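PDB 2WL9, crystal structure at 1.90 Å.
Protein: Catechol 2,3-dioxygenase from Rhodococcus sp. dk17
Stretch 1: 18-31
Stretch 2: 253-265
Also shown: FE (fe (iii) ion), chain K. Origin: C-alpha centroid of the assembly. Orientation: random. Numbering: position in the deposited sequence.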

ATOM      1  N   ASP C  18      37.180 -12.497 -29.846  1.00 26.46           N
ATOM      2  CA  ASP C  18      37.808 -11.418 -29.129  1.00 26.88           C
ATOM      3  C   ASP C  18      37.035 -10.103 -29.217  1.00 26.11           C
ATOM      4  O   ASP C  18      36.877  -9.447 -28.262  1.00 26.30           O
ATOM      5  CB  ASP C  18      39.219 -11.185 -29.672  1.00 27.85           C
ATOM      6  CG  ASP C  18      40.239 -12.096 -29.063  1.00 29.67           C
ATOM      7  OD1 ASP C  18      39.848 -13.052 -28.408  1.00 30.72           O
ATOM      8  OD2 ASP C  18      41.426 -11.844 -29.230  1.00 31.84           O
ATOM      9  N   ALA C  19      36.557  -9.761 -30.381  1.00 25.37           N
ATOM     10  CA  ALA C  19      35.803  -8.518 -30.559  1.00 24.35           C
ATOM     11  C   ALA C  19      34.468  -8.564 -29.817  1.00 23.57           C
ATOM     12  O   ALA C  19      34.047  -7.566 -29.234  1.00 23.19           O
ATOM     13  CB  ALA C  19      35.592  -8.221 -32.038  1.00 24.42           C
ATOM     14  N   TRP C  20      33.822  -9.730 -29.837  1.00 22.87           N
ATOM     15  CA  TRP C  20      32.532  -9.943 -29.166  1.00 22.32           C
ATOM     16  C   TRP C  20      32.609  -9.843 -27.645  1.00 22.24           C
ATOM     17  O   TRP C  20      31.707  -9.288 -27.008  1.00 22.25           O
ATOM     18  CB  TRP C  20      31.924 -11.286 -29.578  1.00 21.86           C
ATOM     19  CG  TRP C  20      31.018 -11.171 -30.754  1.00 21.69           C
ATOM     20  CD1 TRP C  20      31.302 -11.505 -32.046  1.00 21.57           C
ATOM     21  CD2 TRP C  20      29.677 -10.674 -30.751  1.00 20.94           C
ATOM     22  NE1 TRP C  20      30.216 -11.254 -32.848  1.00 21.55           N
ATOM     23  CE2 TRP C  20      29.206 -10.739 -32.080  1.00 20.88           C
ATOM     24  CE3 TRP C  20      28.828 -10.176 -29.754  1.00 19.87           C
ATOM     25  CZ2 TRP C  20      27.918 -10.334 -32.438  1.00 19.92           C
ATOM     26  CZ3 TRP C  20      27.550  -9.769 -30.113  1.00 20.04           C
ATOM     27  CH2 TRP C  20      27.106  -9.853 -31.443  1.00 19.58           C
ATOM     28  N   ARG C  21      33.672 -10.388 -27.062  1.00 22.71           N
ATOM     29  CA  ARG C  21      33.940 -10.201 -25.634  1.00 23.10           C
ATOM     30  C   ARG C  21      34.072  -8.713 -25.331  1.00 23.06           C
ATOM     31  O   ARG C  21      33.369  -8.190 -24.470  1.00 22.86           O
ATOM     32  CB  ARG C  21      35.212 -10.950 -25.213  1.00 23.81           C
ATOM     33  CG  ARG C  21      35.107 -12.462 -25.376  1.00 24.81           C
ATOM     34  CD  ARG C  21      36.374 -13.179 -24.949  1.00 28.27           C
ATOM     35  NE  ARG C  21      36.609 -13.046 -23.513  1.00 29.73           N
ATOM     36  CZ  ARG C  21      37.071 -14.019 -22.733  1.00 30.86           C
ATOM     37  NH1 ARG C  21      37.333 -15.220 -23.234  1.00 31.66           N
ATOM     38  NH2 ARG C  21      37.252 -13.796 -21.441  1.00 31.09           N
ATOM     39  N   ASP C  22      34.955  -8.033 -26.061  1.00 23.11           N
ATOM     40  CA  ASP C  22      35.166  -6.586 -25.900  1.00 22.97           C
ATOM     41  C   ASP C  22      33.855  -5.808 -25.983  1.00 22.28           C
ATOM     42  O   ASP C  22      33.627  -4.871 -25.217  1.00 21.64           O
ATOM     43  CB  ASP C  22      36.139  -6.062 -26.965  1.00 23.83           C
ATOM     44  CG  ASP C  22      37.594  -6.411 -26.669  1.00 25.47           C
ATOM     45  OD1 ASP C  22      37.869  -7.276 -25.809  1.00 26.30           O
ATOM     46  OD2 ASP C  22      38.472  -5.811 -27.323  1.00 28.07           O
ATOM     47  N   TYR C  23      32.989  -6.226 -26.904  1.00 21.75           N
ATOM     48  CA  TYR C  23      31.750  -5.531 -27.196  1.00 21.00           C
ATOM     49  C   TYR C  23      30.648  -5.857 -26.191  1.00 21.02           C
ATOM     50  O   TYR C  23      30.116  -4.957 -25.540  1.00 20.91           O
ATOM     51  CB  TYR C  23      31.311  -5.874 -28.617  1.00 21.44           C
ATOM     52  CG  TYR C  23      29.998  -5.281 -29.077  1.00 20.22           C
ATOM     53  CD1 TYR C  23      29.956  -4.027 -29.685  1.00 20.82           C
ATOM     54  CD2 TYR C  23      28.804  -5.996 -28.954  1.00 20.54           C
ATOM     55  CE1 TYR C  23      28.755  -3.489 -30.140  1.00 20.15           C
ATOM     56  CE2 TYR C  23      27.596  -5.463 -29.411  1.00 19.38           C
ATOM     57  CZ  TYR C  23      27.582  -4.210 -30.003  1.00 19.44           C
ATOM     58  OH  TYR C  23      26.391  -3.671 -30.459  1.00 19.14           O
ATOM     59  N   ALA C  24      30.314  -7.140 -26.061  1.00 20.69           N
ATOM     60  CA  ALA C  24      29.180  -7.553 -25.231  1.00 20.56           C
ATOM     61  C   ALA C  24      29.443  -7.420 -23.729  1.00 20.36           C
ATOM     62  O   ALA C  24      28.529  -7.101 -22.968  1.00 20.26           O
ATOM     63  CB  ALA C  24      28.757  -8.966 -25.576  1.00 20.73           C
ATOM     64  N   ALA C  25      30.677  -7.667 -23.303  1.00 20.60           N
ATOM     65  CA  ALA C  25      31.029  -7.488 -21.891  1.00 20.61           C
ATOM     66  C   ALA C  25      31.547  -6.079 -21.606  1.00 20.74           C
ATOM     67  O   ALA C  25      31.036  -5.389 -20.715  1.00 20.62           O
ATOM     68  CB  ALA C  25      32.034  -8.545 -21.440  1.00 21.09           C
ATOM     69  N   GLY C  26      32.549  -5.653 -22.377  1.00 20.52           N
ATOM     70  CA  GLY C  26      33.239  -4.390 -22.138  1.00 20.20           C
ATOM     71  C   GLY C  26      32.396  -3.146 -22.329  1.00 19.96           C
ATOM     72  O   GLY C  26      32.601  -2.133 -21.654  1.00 19.80           O
ATOM     73  N   ILE C  27      31.440  -3.211 -23.245  1.00 19.38           N
ATOM     74  CA  ILE C  27      30.532  -2.089 -23.457  1.00 19.28           C
ATOM     75  C   ILE C  27      29.165  -2.359 -22.852  1.00 19.00           C
ATOM     76  O   ILE C  27      28.669  -1.549 -22.068  1.00 19.36           O
ATOM     77  CB  ILE C  27      30.389  -1.732 -24.949  1.00 19.27           C
ATOM     78  CG1 ILE C  27      31.760  -1.367 -25.528  1.00 19.93           C
ATOM     79  CG2 ILE C  27      29.371  -0.586 -25.138  1.00 19.16           C
ATOM     80  CD1 ILE C  27      31.773  -1.178 -27.024  1.00 21.76           C
ATOM     81  N   MET C  28      28.563  -3.491 -23.214  1.00 18.76           N
ATOM     82  CA  MET C  28      27.167  -3.759 -22.866  1.00 18.58           C
ATOM     83  C   MET C  28      26.962  -4.197 -21.416  1.00 18.17           C
ATOM     84  O   MET C  28      25.907  -3.946 -20.838  1.00 18.21           O
ATOM     85  CB  MET C  28      26.517  -4.744 -23.855  1.00 18.53           C
ATOM     86  CG  MET C  28      26.459  -4.236 -25.315  1.00 18.92           C
ATOM     87  SD  MET C  28      25.752  -2.579 -25.497  1.00 20.44           S
ATOM     88  CE  MET C  28      26.185  -2.197 -27.194  1.00 20.88           C
ATOM     89  N   GLY C  29      27.967  -4.830 -20.824  1.00 18.20           N
ATOM     90  CA  GLY C  29      27.897  -5.194 -19.401  1.00 18.12           C
ATOM     91  C   GLY C  29      27.548  -6.650 -19.156  1.00 18.07           C
ATOM     92  O   GLY C  29      27.391  -7.079 -18.008  1.00 18.43           O
ATOM     93  N   MET C  30      27.427  -7.419 -20.231  1.00 17.78           N
ATOM     94  CA  MET C  30      27.194  -8.861 -20.103  1.00 17.54           C
ATOM     95  C   MET C  30      28.392  -9.542 -19.458  1.00 17.54           C
ATOM     96  O   MET C  30      29.484  -8.985 -19.423  1.00 17.75           O
ATOM     97  CB  MET C  30      26.896  -9.484 -21.462  1.00 17.49           C
ATOM     98  CG  MET C  30      25.626  -8.944 -22.065  1.00 17.47           C
ATOM     99  SD  MET C  30      25.075  -9.825 -23.518  1.00 18.51           S
ATOM    100  CE  MET C  30      23.574  -8.901 -23.827  1.00 17.32           C
ATOM    101  N   GLN C  31      28.171 -10.736 -18.929  1.00 17.45           N
ATOM    102  CA  GLN C  31      29.238 -11.503 -18.308  1.00 17.54           C
ATOM    103  C   GLN C  31      29.709 -12.589 -19.256  1.00 17.76           C
ATOM    104  O   GLN C  31      28.906 -13.380 -19.746  1.00 17.70           O
ATOM    105  CB  GLN C  31      28.764 -12.132 -16.996  1.00 17.24           C
ATOM    106  CG  GLN C  31      29.873 -12.858 -16.242  1.00 17.01           C
ATOM    107  CD  GLN C  31      29.411 -13.442 -14.927  1.00 18.21           C
ATOM    108  OE1 GLN C  31      28.238 -13.353 -14.570  1.00 18.82           O
ATOM    109  NE2 GLN C  31      30.336 -14.055 -14.200  1.00 17.53           N
TER
HETATM  110 FE    FE K1300      13.425  -3.215 -31.569  1.00 36.21          FE
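Stretch 2 (253-265) YCANPSGWLWEPG

A β-hairpin can dock on a helix through its turn as well as through its strands, and residues 253-265 of this dioxygenase illustrate the arrangement. Strand 253-255 and strand 261-265 pair through Cys254 N to Trp262 O (3.0 Å) and Trp262 N to Cys254 O (2.9 Å), and a type I turn from Asn256 to Gly259 links them. Asn256 braces that turn from within, its OD1 accepting a hydrogen bond from Ser258 N at 2.9 Å. The second strand runs nearly parallel to helix 18-24, with a crossing angle of -16° and axes 12.8 Å apart at their closest, a gap wide enough to be filled by large side chains.

Along the helix, Asp18 makes no contact, and the first touch comes at Ala19, whose CB lies 4.0 Å from Pro257 CB. Trp20 follows as a central residue of the interface. Its CA-to-CB bond points sideways, yet the indole reaches the hairpin, where Pro257 CD lies over the face of the six-membered ring, 3.6 Å from its centroid. At the ring edge, Trp20 NE1 donates a hydrogen bond to Ser258 OG (3.0 Å), so the polar group of an otherwise buried side chain is satisfied by the turn. Farther round the same indole, Trp20 CZ3 comes within 3.3 Å of Trp262 CZ2.

Arg21 and Asp22 stay out of the contact, and Tyr23, about one helical turn on from Ala19, points toward the hairpin as Ala19 does. Pro257 CD also lies over a face of this ring, 3.8 Å from its centroid, so a single proline methylene serves two aromatic faces. Asn256 CA covers the same ring at 4.0 Å from the centroid. The edge of Tyr23 is directed toward the face of Trp262 in an offset edge-to-face pair, with centroids 5.5 Å apart, while Tyr23 OH reaches to 3.1 Å from Ala255 O.

Ala24 adds a smaller contact, its CB 3.9 Å from Trp262 CH2. Ala25, Gly26 and Ile27 do not touch the hairpin. Contact resumes at Met28, which reaches across both strands: its CG is 3.9 Å from Trp262 CE3, near the plane of the indole, its SD is 3.8 Å from Pro264 CG, and its CE is 3.9 Å from Cys254 SG. Gly29, with a positive phi of 101°, leads on to Met30, whose CE packs 3.7 Å from Trp262 CZ3. Alternation along the strand explains the division of roles: Trp262 and Pro264 point toward stretch 1, whereas Glu263 points away and binds the iron through OE1 at 2.3 Å.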

ATOM      1  N   TYR C 253      20.161   2.113 -31.811  1.00 20.53           N
ATOM      2  CA  TYR C 253      20.555   0.938 -32.589  1.00 20.43           C
ATOM      3  C   TYR C 253      21.986   1.111 -33.080  1.00 20.59           C
ATOM      4  O   TYR C 253      22.288   2.092 -33.768  1.00 21.09           O
ATOM      5  CB  TYR C 253      19.647   0.777 -33.812  1.00 20.74           C
ATOM      6  CG  TYR C 253      18.215   0.358 -33.542  1.00 20.47           C
ATOM      7  CD1 TYR C 253      17.786  -0.932 -33.849  1.00 21.30           C
ATOM      8  CD2 TYR C 253      17.281   1.259 -33.023  1.00 19.87           C
ATOM      9  CE1 TYR C 253      16.469  -1.331 -33.631  1.00 21.91           C
ATOM     10  CE2 TYR C 253      15.951   0.870 -32.799  1.00 21.21           C
ATOM     11  CZ  TYR C 253      15.553  -0.432 -33.113  1.00 22.19           C
ATOM     12  OH  TYR C 253      14.252  -0.855 -32.902  1.00 22.65           O
ATOM     13  N   CYS C 254      22.854   0.153 -32.753  1.00 20.34           N
ATOM     14  CA  CYS C 254      24.271   0.227 -33.111  1.00 20.91           C
ATOM     15  C   CYS C 254      24.804  -1.096 -33.659  1.00 20.81           C
ATOM     16  O   CYS C 254      24.235  -2.155 -33.393  1.00 20.55           O
ATOM     17  CB  CYS C 254      25.116   0.692 -31.917  1.00 20.42           C
ATOM     18  SG  CYS C 254      25.242  -0.470 -30.520  1.00 21.88           S
ATOM     19  N   ALA C 255      25.899  -1.022 -34.416  1.00 21.11           N
ATOM     20  CA  ALA C 255      26.526  -2.205 -35.022  1.00 21.34           C
ATOM     21  C   ALA C 255      27.191  -3.112 -33.995  1.00 20.93           C
ATOM     22  O   ALA C 255      27.763  -2.640 -33.015  1.00 21.30           O
ATOM     23  CB  ALA C 255      27.549  -1.787 -36.074  1.00 21.64           C
ATOM     24  N   ASN C 256      27.121  -4.416 -34.232  1.00 20.64           N
ATOM     25  CA  ASN C 256      27.893  -5.379 -33.446  1.00 20.44           C
ATOM     26  C   ASN C 256      29.053  -5.979 -34.277  1.00 20.81           C
ATOM     27  O   ASN C 256      29.188  -5.660 -35.459  1.00 21.40           O
ATOM     28  CB  ASN C 256      26.976  -6.440 -32.805  1.00 19.77           C
ATOM     29  CG  ASN C 256      26.243  -7.301 -33.821  1.00 19.75           C
ATOM     30  OD1 ASN C 256      26.811  -7.760 -34.813  1.00 19.92           O
ATOM     31  ND2 ASN C 256      24.971  -7.549 -33.553  1.00 20.54           N
ATOM     32  N   PRO C 257      29.911  -6.813 -33.661  1.00 20.87           N
ATOM     33  CA  PRO C 257      31.058  -7.357 -34.402  1.00 21.35           C
ATOM     34  C   PRO C 257      30.700  -8.265 -35.574  1.00 21.21           C
ATOM     35  O   PRO C 257      31.576  -8.569 -36.383  1.00 22.26           O
ATOM     36  CB  PRO C 257      31.822  -8.151 -33.339  1.00 21.24           C
ATOM     37  CG  PRO C 257      31.396  -7.569 -32.051  1.00 21.13           C
ATOM     38  CD  PRO C 257      29.963  -7.193 -32.242  1.00 20.71           C
ATOM     39  N   SER C 258      29.440  -8.688 -35.672  1.00 20.62           N
ATOM     40  CA  SER C 258      29.006  -9.564 -36.763  1.00 20.57           C
ATOM     41  C   SER C 258      28.323  -8.813 -37.914  1.00 20.61           C
ATOM     42  O   SER C 258      27.878  -9.427 -38.878  1.00 20.75           O
ATOM     43  CB  SER C 258      28.109 -10.688 -36.240  1.00 20.23           C
ATOM     44  OG  SER C 258      28.862 -11.630 -35.490  1.00 19.59           O
ATOM     45  N   GLY C 259      28.248  -7.492 -37.803  1.00 20.60           N
ATOM     46  CA  GLY C 259      27.719  -6.660 -38.874  1.00 20.95           C
ATOM     47  C   GLY C 259      26.215  -6.467 -38.850  1.00 21.03           C
ATOM     48  O   GLY C 259      25.658  -5.872 -39.771  1.00 21.11           O
ATOM     49  N   TRP C 260      25.554  -6.987 -37.815  1.00 20.91           N
ATOM     50  CA  TRP C 260      24.138  -6.677 -37.580  1.00 20.38           C
ATOM     51  C   TRP C 260      23.987  -5.802 -36.330  1.00 20.10           C
ATOM     52  O   TRP C 260      24.990  -5.315 -35.800  1.00 20.29           O
ATOM     53  CB  TRP C 260      23.242  -7.937 -37.566  1.00 20.30           C
ATOM     54  CG  TRP C 260      23.653  -9.059 -36.645  1.00 20.02           C
ATOM     55  CD1 TRP C 260      24.631  -9.989 -36.866  1.00 20.12           C
ATOM     56  CD2 TRP C 260      23.049  -9.407 -35.393  1.00 19.33           C
ATOM     57  NE1 TRP C 260      24.698 -10.869 -35.811  1.00 18.91           N
ATOM     58  CE2 TRP C 260      23.737 -10.536 -34.894  1.00 19.45           C
ATOM     59  CE3 TRP C 260      22.003  -8.863 -34.634  1.00 19.42           C
ATOM     60  CZ2 TRP C 260      23.411 -11.135 -33.667  1.00 18.59           C
ATOM     61  CZ3 TRP C 260      21.682  -9.459 -33.415  1.00 18.97           C
ATOM     62  CH2 TRP C 260      22.385 -10.581 -32.948  1.00 18.22           C
ATOM     63  N   LEU C 261      22.753  -5.596 -35.872  1.00 19.58           N
ATOM     64  CA  LEU C 261      22.481  -4.559 -34.873  1.00 19.39           C
ATOM     65  C   LEU C 261      22.083  -5.052 -33.491  1.00 19.13           C
ATOM     66  O   LEU C 261      21.318  -5.999 -33.353  1.00 19.09           O
ATOM     67  CB  LEU C 261      21.390  -3.609 -35.376  1.00 19.32           C
ATOM     68  CG  LEU C 261      21.645  -2.827 -36.663  1.00 19.56           C
ATOM     69  CD1 LEU C 261      20.390  -2.067 -37.021  1.00 19.94           C
ATOM     70  CD2 LEU C 261      22.797  -1.873 -36.470  1.00 20.71           C
ATOM     71  N   TRP C 262      22.610  -4.383 -32.469  1.00 19.03           N
ATOM     72  CA  TRP C 262      22.067  -4.493 -31.119  1.00 18.76           C
ATOM     73  C   TRP C 262      21.401  -3.177 -30.731  1.00 18.73           C
ATOM     74  O   TRP C 262      21.871  -2.099 -31.103  1.00 18.74           O
ATOM     75  CB  TRP C 262      23.157  -4.865 -30.114  1.00 18.60           C
ATOM     76  CG  TRP C 262      23.425  -6.336 -30.032  1.00 18.05           C
ATOM     77  CD1 TRP C 262      23.130  -7.281 -30.977  1.00 18.72           C
ATOM     78  CD2 TRP C 262      24.076  -7.030 -28.959  1.00 17.27           C
ATOM     79  NE1 TRP C 262      23.538  -8.522 -30.549  1.00 17.64           N
ATOM     80  CE2 TRP C 262      24.127  -8.396 -29.317  1.00 17.00           C
ATOM     81  CE3 TRP C 262      24.619  -6.630 -27.727  1.00 18.27           C
ATOM     82  CZ2 TRP C 262      24.699  -9.370 -28.490  1.00 17.60           C
ATOM     83  CZ3 TRP C 262      25.196  -7.605 -26.901  1.00 17.65           C
ATOM     84  CH2 TRP C 262      25.222  -8.957 -27.287  1.00 16.95           C
ATOM     85  N   GLU C 263      20.313  -3.285 -29.976  1.00 18.89           N
ATOM     86  CA  GLU C 263      19.511  -2.143 -29.588  1.00 18.61           C
ATOM     87  C   GLU C 263      19.428  -2.064 -28.057  1.00 18.37           C
ATOM     88  O   GLU C 263      18.486  -2.579 -27.463  1.00 18.11           O
ATOM     89  CB  GLU C 263      18.118  -2.258 -30.225  1.00 18.78           C
ATOM     90  CG  GLU C 263      17.195  -1.054 -30.016  1.00 19.63           C
ATOM     91  CD  GLU C 263      15.715  -1.414 -30.144  1.00 19.87           C
ATOM     92  OE1 GLU C 263      15.393  -2.547 -30.567  1.00 21.21           O
ATOM     93  OE2 GLU C 263      14.866  -0.559 -29.838  1.00 19.20           O
ATOM     94  N   PRO C 264      20.431  -1.431 -27.413  1.00 18.08           N
ATOM     95  CA  PRO C 264      20.378  -1.223 -25.968  1.00 17.95           C
ATOM     96  C   PRO C 264      19.229  -0.287 -25.616  1.00 17.52           C
ATOM     97  O   PRO C 264      19.013   0.710 -26.307  1.00 17.33           O
ATOM     98  CB  PRO C 264      21.720  -0.550 -25.661  1.00 17.99           C
ATOM     99  CG  PRO C 264      22.600  -0.926 -26.802  1.00 18.47           C
ATOM    100  CD  PRO C 264      21.699  -0.941 -27.982  1.00 18.28           C
ATOM    101  N   GLY C 265      18.502  -0.607 -24.556  1.00 17.37           N
ATOM    102  CA  GLY C 265      17.323   0.178 -24.196  1.00 17.82           C
ATOM    103  C   GLY C 265      17.011   0.239 -22.718  1.00 18.12           C
ATOM    104  O   GLY C 265      17.699  -0.380 -21.899  1.00 18.05           O
TER
HETATM  105  O   HOH W   1      32.228 -11.704 -35.298  1.00 16.39           O